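PDB 5N0L: GTP-sensing transcriptional pleiotropic repressor CodY from Clostridioides difficile, which acts as a nutrient-sensing transcriptional repressor whose GAF domain, the part determined here, binds isoleucine as a cofactor. Local coordinates for the interface of chains A and B and the interface of chains A and C. Numbering follows the deposited sequence. Chains: chain A/B/C, GTP-sensing transcriptional pleiotropic repressor CodY.

Contact 1: the interface of chains A and B. Residues chain A 144-145, 149; chain B 8-9, 12, 16.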
loop_
_atom_site.group_PDB
_atom_site.type_symbol
_atom_site.label_atom_id
_atom_site.label_comp_id
_atom_site.label_asym_id
_atom_site.label_seq_id
_atom_site.Cartn_x
_atom_site.Cartn_y
_atom_site.Cartn_z
ATOM N N LEU A 144 -23.820 -12.661 18.765
ATOM C CA LEU A 144 -24.004 -11.795 17.610
ATOM C C LEU A 144 -23.154 -10.568 17.609
ATOM O O LEU A 144 -22.672 -10.130 16.552
ATOM C CB LEU A 144 -25.476 -11.512 17.313
ATOM C CG LEU A 144 -26.500 -12.592 17.053
ATOM C CD1 LEU A 144 -27.909 -12.079 16.643
ATOM C CD2 LEU A 144 -26.003 -13.512 15.949
ATOM N N VAL A 145 -22.950 -9.927 18.809
ATOM C CA VAL A 145 -22.072 -8.827 18.903
ATOM C C VAL A 145 -20.689 -9.287 18.349
ATOM O O VAL A 145 -20.068 -8.518 17.595
ATOM C CB VAL A 145 -21.898 -8.294 20.342
ATOM C CG1 VAL A 145 -20.765 -7.332 20.565
ATOM C CG2 VAL A 145 -23.271 -7.611 20.670
ATOM N N TYR A 149 -19.031 -7.755 14.866
ATOM C CA TYR A 149 -17.924 -6.948 14.845
ATOM C C TYR A 149 -16.755 -7.721 14.121
ATOM O O TYR A 149 -15.988 -7.056 13.409
ATOM C CB TYR A 149 -17.491 -6.308 16.135
ATOM C CG TYR A 149 -16.609 -6.968 17.017
ATOM C CD1 TYR A 149 -15.196 -7.061 16.767
ATOM C CD2 TYR A 149 -17.076 -7.356 18.293
ATOM C CE1 TYR A 149 -14.361 -7.595 17.698
ATOM C CE2 TYR A 149 -16.238 -7.902 19.197
ATOM C CZ TYR A 149 -14.881 -7.982 18.935
ATOM O OH TYR A 149 -14.080 -8.522 19.882
ATOM N N VAL B 8 -26.656 -3.573 23.611
ATOM C CA VAL B 8 -25.244 -3.776 23.151
ATOM C C VAL B 8 -25.157 -4.141 21.654
ATOM O O VAL B 8 -24.301 -3.585 20.935
ATOM C CB VAL B 8 -24.459 -4.729 24.049
ATOM C CG1 VAL B 8 -25.012 -6.143 24.055
ATOM C CG2 VAL B 8 -22.934 -4.657 23.788
ATOM N N LEU B 9 -26.088 -4.952 21.228
ATOM C CA LEU B 9 -26.114 -5.374 19.782
ATOM C C LEU B 9 -26.609 -4.235 18.891
ATOM O O LEU B 9 -26.063 -3.911 17.755
ATOM C CB LEU B 9 -26.931 -6.632 19.666
ATOM C CG LEU B 9 -27.111 -7.205 18.258
ATOM C CD1 LEU B 9 -25.669 -7.530 17.597
ATOM C CD2 LEU B 9 -27.969 -8.449 18.350
ATOM N N THR B 12 -23.665 -1.786 18.745
ATOM C CA THR B 12 -22.606 -2.477 17.885
ATOM C C THR B 12 -22.942 -2.318 16.403
ATOM O O THR B 12 -22.080 -1.888 15.538
ATOM C CB THR B 12 -22.532 -3.923 18.297
ATOM O OG1 THR B 12 -21.854 -4.003 19.552
ATOM C CG2 THR B 12 -21.663 -4.709 17.249
ATOM N N ASN B 16 -20.838 -0.363 13.616
ATOM C CA ASN B 16 -20.396 -1.147 12.405
ATOM C C ASN B 16 -20.858 -0.546 11.121
ATOM O O ASN B 16 -20.053 -0.601 10.085
ATOM C CB ASN B 16 -20.828 -2.581 12.516
ATOM C CG ASN B 16 -20.108 -3.342 13.634
ATOM O OD1 ASN B 16 -19.038 -2.957 14.139
ATOM N ND2 ASN B 16 -20.650 -4.508 13.958
#
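A:Val145 packs against B:Leu9 and B:Thr12 where two helices meet. The patch joins helix 141-158 of chain A to helix 7-21 of chain B. It is small and mainly apolar, part of an interface that is not an exact two-fold. Any role in biological assembly is an inference. A:Val145 buries the most surface, and its two methyls divide the work. With chi1 at 167°, CG1 lies opposite the backbone N and CG2 opposite the carbonyl carbon, which turns CG2 to B:Leu9 and CG1 to B:Thr12. A:Val145 CG2 touches the backbone of B:Leu9, 3.7 Å from B:Leu9 CA. The same methyl, A:Val145 CG2, meets B:Val8 CG1 at 4.1 Å. A:Val145 CG1 faces the hydroxyl OG1 of B:Thr12 at 3.6 Å. The A:Val145 and B:Leu9 side chains run past each other in opposite senses. B:Leu9 also reaches back to the A helix: its CD1 lies 4.0 Å from A:Leu144 CB, and its CD2 is 4.0 Å from A:Leu144 CD1. Further along the B helix, B:Asn16 presents its amide to the backbone of A:Tyr149, a loose contact that buries little. The B:Thr12 hydroxyl is oriented within its own helix. B:Thr12 OG1 donates to the backbone carbonyl O of B:Val8 at 2.8 Å, from 34° off the carbonyl plane.

Contact 2: the interface of chains A and C. Residues chain A 35-36, 38-39, 146; chain C 11, 14-15.
The flat peptide group joining A:Ala35 to A:Leu36 carries the CD1 methyl of C:Ile15 over one face. C:Ile15 CD1 stands 3.7 Å from the backbone N of A:Leu36 and almost as near to the A:Ala35 carbonyl carbon. It therefore rests on the backbone of helix 30-40, and the small A:Ala35 side chain, whose CB is itself 3.8 Å from C:Ile15 CD1, may allow this approach. The other flat group, the A:Asp38 carboxylate, is met at its OD2 oxygen by the aliphatic stem of C:Lys14. The two side chains cross at about a right angle. The C:Lys14 ammonium NZ is 4.6 Å from A:Asp38 OD2, too far for contact, though the opposite charges may attract. A:Val39, on the same helix, buries the most surface here. A chi1 of -56° places A:Val39 CG1 opposite the carbonyl carbon and sends it towards C:Lys14 CB, 3.9 Å away. CG2 turns instead towards C:Ile15 CD1. Thus the two branches serve two neighbouring residues of helix 7-21 in chain C. C:Lys11 lies alongside with an extended chain, its CG over A:Val39 CB. The far end of that chain reaches the A:Val39 carbonyl O, with C:Lys11 CE at 3.3 Å. That carbonyl is near the C-terminal end of its helix, where a lysine ammonium would probably be favoured. A:Ile146 comes from a second helix, 141-158, and meets C:Ile15 and C:Lys11. Helix 7-21 of chain C thus packs against two helices of chain A, with C:Ile15 wedged between them. The whole interface is two-fold, so the N-terminal helix of chain A packs on chain C in the same way. This exchange suggests a dimer, although the structure alone does not prove one. A:Ile146 CG2 meets C:Ile15 CG1 at 3.8 Å, while A:Ile146 CD1 touches C:Lys11 CB at 3.6 Å.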
loop_
_atom_site.group_PDB
_atom_site.type_symbol
_atom_site.label_atom_id
_atom_site.label_comp_id
_atom_site.label_asym_id
_atom_site.label_seq_id
_atom_site.Cartn_x
_atom_site.Cartn_y
_atom_site.Cartn_z
ATOM N N ALA A 35 -9.989 -18.087 16.562
ATOM C CA ALA A 35 -10.367 -17.298 17.829
ATOM C C ALA A 35 -11.914 -17.369 18.006
ATOM O O ALA A 35 -12.434 -17.727 19.064
ATOM C CB ALA A 35 -9.884 -15.936 17.773
ATOM N N LEU A 36 -12.635 -17.076 16.976
ATOM C CA LEU A 36 -14.128 -17.203 16.961
ATOM C C LEU A 36 -14.586 -18.582 17.223
ATOM O O LEU A 36 -15.588 -18.817 17.949
ATOM C CB LEU A 36 -14.708 -16.840 15.594
ATOM C CG LEU A 36 -14.799 -15.457 15.269
ATOM C CD1 LEU A 36 -15.042 -15.077 13.814
ATOM C CD2 LEU A 36 -15.917 -14.777 16.154
ATOM N N ASP A 38 -13.159 -20.929 18.829
ATOM C CA ASP A 38 -12.820 -21.234 20.231
ATOM C C ASP A 38 -13.867 -20.543 21.122
ATOM O O ASP A 38 -14.481 -21.240 21.949
ATOM C CB ASP A 38 -11.447 -20.701 20.582
ATOM C CG ASP A 38 -11.102 -20.859 22.013
ATOM O OD1 ASP A 38 -11.065 -21.973 22.532
ATOM O OD2 ASP A 38 -10.850 -19.858 22.681
ATOM N N VAL A 39 -14.116 -19.261 20.925
ATOM C CA VAL A 39 -15.012 -18.505 21.973
ATOM C C VAL A 39 -16.410 -19.066 21.730
ATOM O O VAL A 39 -17.011 -19.241 22.737
ATOM C CB VAL A 39 -14.811 -16.950 22.036
ATOM C CG1 VAL A 39 -13.378 -16.510 22.312
ATOM C CG2 VAL A 39 -15.406 -16.256 20.847
ATOM N N ILE A 146 -20.223 -10.358 18.894
ATOM C CA ILE A 146 -18.824 -10.836 18.604
ATOM C C ILE A 146 -18.774 -11.164 17.096
ATOM O O ILE A 146 -17.858 -10.751 16.398
ATOM C CB ILE A 146 -18.414 -12.017 19.433
ATOM C CG1 ILE A 146 -18.334 -11.538 20.938
ATOM C CG2 ILE A 146 -17.092 -12.639 18.968
ATOM C CD1 ILE A 146 -18.237 -12.676 21.850
ATOM N N LYS C 11 -14.837 -12.717 26.252
ATOM C CA LYS C 11 -14.755 -13.282 24.860
ATOM C C LYS C 11 -14.339 -12.175 23.888
ATOM O O LYS C 11 -13.439 -12.426 23.056
ATOM C CB LYS C 11 -16.083 -13.890 24.457
ATOM C CG LYS C 11 -16.458 -15.195 25.174
ATOM C CD LYS C 11 -17.712 -15.740 24.630
ATOM C CE LYS C 11 -18.034 -17.159 25.059
ATOM N NZ LYS C 11 -19.392 -17.646 24.482
ATOM N N LYS C 14 -10.632 -11.815 24.278
ATOM C CA LYS C 14 -9.889 -12.935 23.572
ATOM C C LYS C 14 -9.808 -12.640 22.067
ATOM O O LYS C 14 -8.704 -12.799 21.456
ATOM C CB LYS C 14 -10.507 -14.309 23.737
ATOM C CG LYS C 14 -10.021 -15.012 24.959
ATOM C CD LYS C 14 -10.425 -16.474 25.098
ATOM C CE LYS C 14 -10.528 -16.827 26.603
ATOM N NZ LYS C 14 -11.231 -18.102 26.913
ATOM N N ILE C 15 -10.916 -12.260 21.468
ATOM C CA ILE C 15 -10.910 -11.917 20.028
ATOM C C ILE C 15 -9.984 -10.766 19.811
ATOM O O ILE C 15 -9.213 -10.725 18.826
ATOM C CB ILE C 15 -12.289 -11.483 19.472
ATOM C CG1 ILE C 15 -13.315 -12.609 19.573
ATOM C CG2 ILE C 15 -12.211 -10.959 18.014
ATOM C CD1 ILE C 15 -12.939 -13.877 18.784
#

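The centres of the C-alpha atoms of contact 1 and contact 2 are about 14 Å apart. Both use helix 141-158 of chain A, and the sequence neighbours A:Val145 and A:Ile146 point to different partners. Both also use the same N-terminal helix, 7-21, in chains B and C, but different residues of it. One copy of this helix could therefore offer one set of residues to each kind of interface. Contact 2 adds helix 30-40 and may close a pair of chains, while contact 1 may join such pairs. Together they link three of the six copies in the deposited assembly, which need not be the biological one.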